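Local coordinates for protein predicted sugar phosphatases of the HAD superfamily (Cytophaga hutchinsonii, PDB 2HX1) that is probably a magnesium-dependent sugar phosphatase of the HAD superfamily, hydrolysing phosphate esters of sugars or related compounds, at residues A[22-27]-A[250-255]; A[134-139]-A[162-167]. All coordinates share one frame; numbering follows the deposited sequence.

Contact 1 sits in the catalytic core domain, where the loop carrying Phe22, a magnesium ligand, meets the chain leaving strand 248-252; it is partly buried, with a small interface. Contact 2 is a buried pair of neighbouring strands in the second parallel sheet, in the domain inserted within the span that contact 1 closes. They share no secondary-structure element: their centres lie 28 Å apart on opposite sides of the chain's centre, with nearest atoms about 11 Å apart. The chemistry differs accordingly. Contact 1 relies on one threonine hydroxyl, a water and two close-set glycines, whereas contact 2 repeats main-chain N-H to carbonyl bonds between faces of aliphatic side chains.

Contact 1: residues A[22-27]-A[250-255]; sequences FGVLKT and ALVLTG. With MG (magnesium ion), chain E.
The ring of Phe22 has the extended Lys26 chain over one face: CE of Lys26 lies 3.5 Å above the ring plane, nearer the perimeter than the centre, while its ammonium end makes a cation-pi contact with Tyr67. The ring takes no part in the meeting with 250-255. The main-chain O of Phe22 coordinates magnesium, 2.0 Å from MG, with Asp20, Asp233 and three waters completing the shell. This is HAD motif I, although Phe22 stands where many HAD phosphatases carry a second aspartate. A hydrogen bond from Gly23 N to Lys26 O closes the turn that leads into the short hairpin 26-27/30-31.

Across the contact, Thr254 OG1 sits between its own backbone N and carbonyl carbon (chi1 45°) and donates to Gly23 O at 2.6 Å. It approaches from above the carbonyl plane, 27° out of it. Water 1 gives one hydrogen to Thr254 OG1, 2.9 Å away, and the other to Val24 O at 2.7 Å, so the hydroxyl donates to one segment and accepts from a shared water. Deeper in, Val24 and Val252 cross at about a right angle, their CG2 methyls 3.7 Å apart, both packing on Val231. The backbones come closest at the glycines: a beta carbon on Gly255 would fall 2.9 Å from Gly23 CA, a clash. With its carbonyl held by the Thr254 hydroxyl, Gly23 is tied to the loop that follows strand 248-252, just one residue beyond the metal-binding carbonyl, which would probably limit movement of that ligand.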
loop_
_atom_site.group_PDB
_atom_site.type_symbol
_atom_site.label_atom_id
_atom_site.label_comp_id
_atom_site.label_asym_id
_atom_site.label_seq_id
_atom_site.Cartn_x
_atom_site.Cartn_y
_atom_site.Cartn_z
ATOM N N PHE A 22 19.780 -11.167 15.693
ATOM C CA PHE A 22 20.071 -11.557 14.317
ATOM C C PHE A 22 20.585 -10.378 13.484
ATOM O O PHE A 22 19.999 -9.277 13.494
ATOM C CB PHE A 22 18.870 -12.246 13.650
ATOM C CG PHE A 22 18.753 -13.716 13.968
ATOM C CD1 PHE A 22 19.548 -14.651 13.318
ATOM C CD2 PHE A 22 17.832 -14.176 14.917
ATOM C CE1 PHE A 22 19.440 -16.025 13.619
ATOM C CE2 PHE A 22 17.718 -15.545 15.213
ATOM C CZ PHE A 22 18.516 -16.464 14.557
ATOM N N GLY A 23 21.701 -10.620 12.805
ATOM C CA GLY A 23 22.412 -9.621 12.016
ATOM C C GLY A 23 23.446 -8.831 12.772
ATOM O O GLY A 23 24.147 -7.990 12.178
ATOM N N VAL A 24 23.525 -9.090 14.071
ATOM C CA VAL A 24 24.361 -8.345 15.007
ATOM C C VAL A 24 25.247 -9.296 15.833
ATOM O O VAL A 24 26.465 -9.131 15.883
ATOM C CB VAL A 24 23.474 -7.515 15.955
ATOM C CG1 VAL A 24 24.311 -6.716 16.957
ATOM C CG2 VAL A 24 22.535 -6.573 15.133
ATOM N N LEU A 25 24.634 -10.265 16.494
ATOM C CA LEU A 25 25.358 -11.234 17.324
ATOM C C LEU A 25 25.535 -12.561 16.604
ATOM O O LEU A 25 26.485 -13.296 16.872
ATOM C CB LEU A 25 24.613 -11.517 18.627
ATOM C CG LEU A 25 24.369 -10.368 19.602
ATOM C CD1 LEU A 25 23.621 -10.907 20.823
ATOM C CD2 LEU A 25 25.664 -9.677 19.991
ATOM N N LYS A 26 24.603 -12.869 15.712
ATOM C CA LYS A 26 24.595 -14.147 15.013
ATOM C C LYS A 26 23.874 -14.006 13.681
ATOM O O LYS A 26 23.170 -13.016 13.454
ATOM C CB LYS A 26 23.953 -15.227 15.889
ATOM C CG LYS A 26 22.500 -14.977 16.253
ATOM C CD LYS A 26 21.976 -16.111 17.135
ATOM C CE LYS A 26 20.513 -15.944 17.477
ATOM N NZ LYS A 26 19.928 -17.181 18.072
ATOM N N THR A 27 24.082 -14.997 12.810
ATOM C CA THR A 27 23.549 -15.018 11.443
ATOM C C THR A 27 23.097 -16.438 11.123
ATOM O O THR A 27 22.994 -17.271 12.029
ATOM C CB THR A 27 24.589 -14.614 10.404
ATOM O OG1 THR A 27 25.734 -15.488 10.495
ATOM C CG2 THR A 27 25.008 -13.181 10.612
ATOM N N ALA A 250 23.272 2.548 17.388
ATOM C CA ALA A 250 24.401 2.205 16.542
ATOM C C ALA A 250 23.941 1.219 15.498
ATOM O O ALA A 250 23.470 0.120 15.830
ATOM C CB ALA A 250 25.571 1.627 17.375
ATOM N N LEU A 251 24.008 1.639 14.243
ATOM C CA LEU A 251 23.804 0.757 13.100
ATOM C C LEU A 251 25.068 -0.068 12.862
ATOM O O LEU A 251 26.150 0.490 12.604
ATOM C CB LEU A 251 23.538 1.550 11.817
ATOM C CG LEU A 251 23.252 0.646 10.605
ATOM C CD1 LEU A 251 21.897 -0.103 10.750
ATOM C CD2 LEU A 251 23.293 1.416 9.305
ATOM N N VAL A 252 24.923 -1.385 12.911
ATOM C CA VAL A 252 25.993 -2.277 12.426
ATOM C C VAL A 252 25.737 -2.733 11.000
ATOM O O VAL A 252 24.595 -2.737 10.521
ATOM C CB VAL A 252 26.240 -3.474 13.330
ATOM C CG1 VAL A 252 26.884 -2.992 14.602
ATOM C CG2 VAL A 252 24.962 -4.271 13.571
ATOM N N LEU A 253 26.812 -3.092 10.304
ATOM C CA LEU A 253 26.717 -3.375 8.873
ATOM C C LEU A 253 26.802 -4.888 8.568
ATOM O O LEU A 253 27.012 -5.289 7.419
ATOM C CB LEU A 253 27.799 -2.575 8.130
ATOM C CG LEU A 253 27.737 -1.047 8.322
ATOM C CD1 LEU A 253 29.014 -0.349 7.780
ATOM C CD2 LEU A 253 26.451 -0.469 7.692
ATOM N N THR A 254 26.596 -5.710 9.607
ATOM C CA THR A 254 26.753 -7.128 9.499
ATOM C C THR A 254 25.456 -7.855 9.156
ATOM O O THR A 254 25.431 -9.084 9.159
ATOM C CB THR A 254 27.336 -7.731 10.804
ATOM O OG1 THR A 254 26.657 -7.183 11.947
ATOM C CG2 THR A 254 28.835 -7.446 10.898
ATOM N N GLY A 255 24.397 -7.118 8.842
ATOM C CA GLY A 255 23.073 -7.728 8.665
ATOM C C GLY A 255 22.297 -7.136 7.514
ATOM O O GLY A 255 22.832 -7.013 6.418
HETATM MG MG MG E . 18.605 -7.849 13.246
HETATM O O HOH W 1 27.628 -7.075 14.630
HETATM O O HOH W 2 17.256 -9.091 14.166
HETATM O O HOH W 3 17.109 -6.305 13.215
HETATM O O HOH W 4 18.206 -8.668 11.469
#

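Contact 2: residues A[134-139]-A[162-167]; sequences NALVLL and IPAIVA
The carbonyl oxygen of Ile165 is the best-held polar atom here, gripped twice: Leu138 N donates to it at 2.8 Å along a nearly straight line (177° at the hydrogen), and Val137 CA adds a C-H contact at 3.5 Å. This is the parallel pairing of a beta-alpha-beta crossover, strand 133-138, helix 146-159, strand 164-167, inside an inserted alpha/beta domain consistent with a C2-type HAD cap. Leu136 O is held in the same double fashion, by Ile165 N at 2.9 Å and by the CA-H of Ala164. Leu136 N completes the set with a bond to Pro163 O. All three donors lie nearly along the C=O axis of their acceptors.

Side chains divide between the two faces of the sheet. Leu136 shares one face with Ala164, Leu138 and Val166; Leu136 and Ala164 there meet Leu157 of helix 146-159. On the other face Val137 and Ile165 run alongside each other in the same direction, CG1 of Val137 4.1 Å from CB of Ile165, against helix 83-94.

At the entry end, Ile162 places CG1 between its backbone N and carbonyl carbon (chi1 63°), and the extended branch lays CD1 alongside the Ala135 backbone, 4.0 Å from Ala135 C. Its CG2 lies 3.6 Å from Asn134 O, and the side chain also packs on Leu157. An alanine here would remove both branches and would probably loosen the packing on Ala135, the Asn134 carbonyl and Leu157. The side chain of Asn134 points away from 162-167 at its base, and its ND2 is hydrogen-bonded to Gly97 O. Its main-chain O sits against Pro163 CD, 3.4 Å away.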
loop_
_atom_site.group_PDB
_atom_site.type_symbol
_atom_site.label_atom_id
_atom_site.label_comp_id
_atom_site.label_asym_id
_atom_site.label_seq_id
_atom_site.Cartn_x
_atom_site.Cartn_y
_atom_site.Cartn_z
ATOM N N ASN A 134 -10.592 -17.707 20.844
ATOM C CA ASN A 134 -10.673 -16.318 21.311
ATOM C C ASN A 134 -9.472 -15.483 20.915
ATOM O O ASN A 134 -9.445 -14.274 21.146
ATOM C CB ASN A 134 -10.848 -16.323 22.828
ATOM C CG ASN A 134 -12.144 -16.981 23.257
ATOM O OD1 ASN A 134 -13.114 -17.024 22.504
ATOM N ND2 ASN A 134 -12.153 -17.522 24.450
ATOM N N ALA A 135 -8.476 -16.118 20.300
ATOM C CA ALA A 135 -7.334 -15.382 19.752
ATOM C C ALA A 135 -6.563 -16.263 18.779
ATOM O O ALA A 135 -6.646 -17.504 18.812
ATOM C CB ALA A 135 -6.376 -14.846 20.885
ATOM N N LEU A 136 -5.800 -15.608 17.923
ATOM C CA LEU A 136 -4.890 -16.282 17.007
ATOM C C LEU A 136 -3.501 -15.709 17.226
ATOM O O LEU A 136 -3.340 -14.490 17.199
ATOM C CB LEU A 136 -5.321 -16.026 15.560
ATOM C CG LEU A 136 -4.311 -16.393 14.470
ATOM C CD1 LEU A 136 -4.139 -17.924 14.438
ATOM C CD2 LEU A 136 -4.758 -15.835 13.118
ATOM N N VAL A 137 -2.504 -16.569 17.418
ATOM C CA VAL A 137 -1.094 -16.113 17.433
ATOM C C VAL A 137 -0.253 -16.746 16.346
ATOM O O VAL A 137 -0.324 -17.948 16.119
ATOM C CB VAL A 137 -0.449 -16.330 18.802
ATOM C CG1 VAL A 137 -1.202 -15.539 19.801
ATOM C CG2 VAL A 137 -0.476 -17.809 19.207
ATOM N N LEU A 138 0.527 -15.923 15.657
ATOM C CA LEU A 138 1.517 -16.382 14.676
ATOM C C LEU A 138 2.912 -16.435 15.348
ATOM O O LEU A 138 3.411 -15.427 15.847
ATOM C CB LEU A 138 1.500 -15.476 13.431
ATOM C CG LEU A 138 0.664 -15.999 12.254
ATOM C CD1 LEU A 138 -0.716 -16.393 12.766
ATOM C CD2 LEU A 138 0.564 -14.974 11.141
ATOM N N LEU A 139 3.501 -17.634 15.420
ATOM C CA LEU A 139 4.701 -17.864 16.266
ATOM C C LEU A 139 5.946 -18.300 15.481
ATOM O O LEU A 139 7.074 -17.947 15.859
ATOM C CB LEU A 139 4.424 -18.929 17.337
ATOM C CG LEU A 139 3.326 -18.632 18.361
ATOM C CD1 LEU A 139 3.009 -19.901 19.090
ATOM C CD2 LEU A 139 3.774 -17.541 19.347
ATOM N N ILE A 162 -11.701 -11.677 16.735
ATOM C CA ILE A 162 -10.685 -11.993 17.746
ATOM C C ILE A 162 -9.369 -11.272 17.395
ATOM O O ILE A 162 -9.119 -10.973 16.233
ATOM C CB ILE A 162 -10.422 -13.549 17.845
ATOM C CG1 ILE A 162 -9.856 -14.072 16.519
ATOM C CG2 ILE A 162 -11.673 -14.284 18.299
ATOM C CD1 ILE A 162 -9.729 -15.562 16.382
ATOM N N PRO A 163 -8.512 -11.014 18.394
ATOM C CA PRO A 163 -7.203 -10.457 18.061
ATOM C C PRO A 163 -6.300 -11.449 17.311
ATOM O O PRO A 163 -6.243 -12.632 17.651
ATOM C CB PRO A 163 -6.613 -10.113 19.433
ATOM C CG PRO A 163 -7.245 -11.050 20.353
ATOM C CD PRO A 163 -8.661 -11.210 19.845
ATOM N N ALA A 164 -5.642 -10.968 16.266
ATOM C CA ALA A 164 -4.598 -11.707 15.578
ATOM C C ALA A 164 -3.272 -11.032 15.931
ATOM O O ALA A 164 -3.110 -9.821 15.697
ATOM C CB ALA A 164 -4.829 -11.710 14.066
ATOM N N ILE A 165 -2.357 -11.803 16.527
ATOM C CA ILE A 165 -1.090 -11.288 17.101
ATOM C C ILE A 165 0.135 -11.934 16.403
ATOM O O ILE A 165 0.178 -13.155 16.161
ATOM C CB ILE A 165 -1.031 -11.596 18.637
ATOM C CG1 ILE A 165 -2.206 -10.971 19.376
ATOM C CG2 ILE A 165 0.257 -11.070 19.323
ATOM C CD1 ILE A 165 -2.393 -11.556 20.746
ATOM N N VAL A 166 1.150 -11.137 16.103
ATOM C CA VAL A 166 2.433 -11.663 15.643
ATOM C C VAL A 166 3.557 -10.780 16.190
ATOM O O VAL A 166 3.346 -9.598 16.416
ATOM C CB VAL A 166 2.475 -11.721 14.054
ATOM C CG1 VAL A 166 2.422 -10.302 13.425
ATOM C CG2 VAL A 166 3.715 -12.496 13.548
ATOM N N ALA A 167 4.743 -11.356 16.379
ATOM C CA ALA A 167 5.990 -10.599 16.611
ATOM C C ALA A 167 6.349 -9.850 15.332
ATOM O O ALA A 167 6.250 -10.407 14.235
ATOM C CB ALA A 167 7.135 -11.535 16.960
#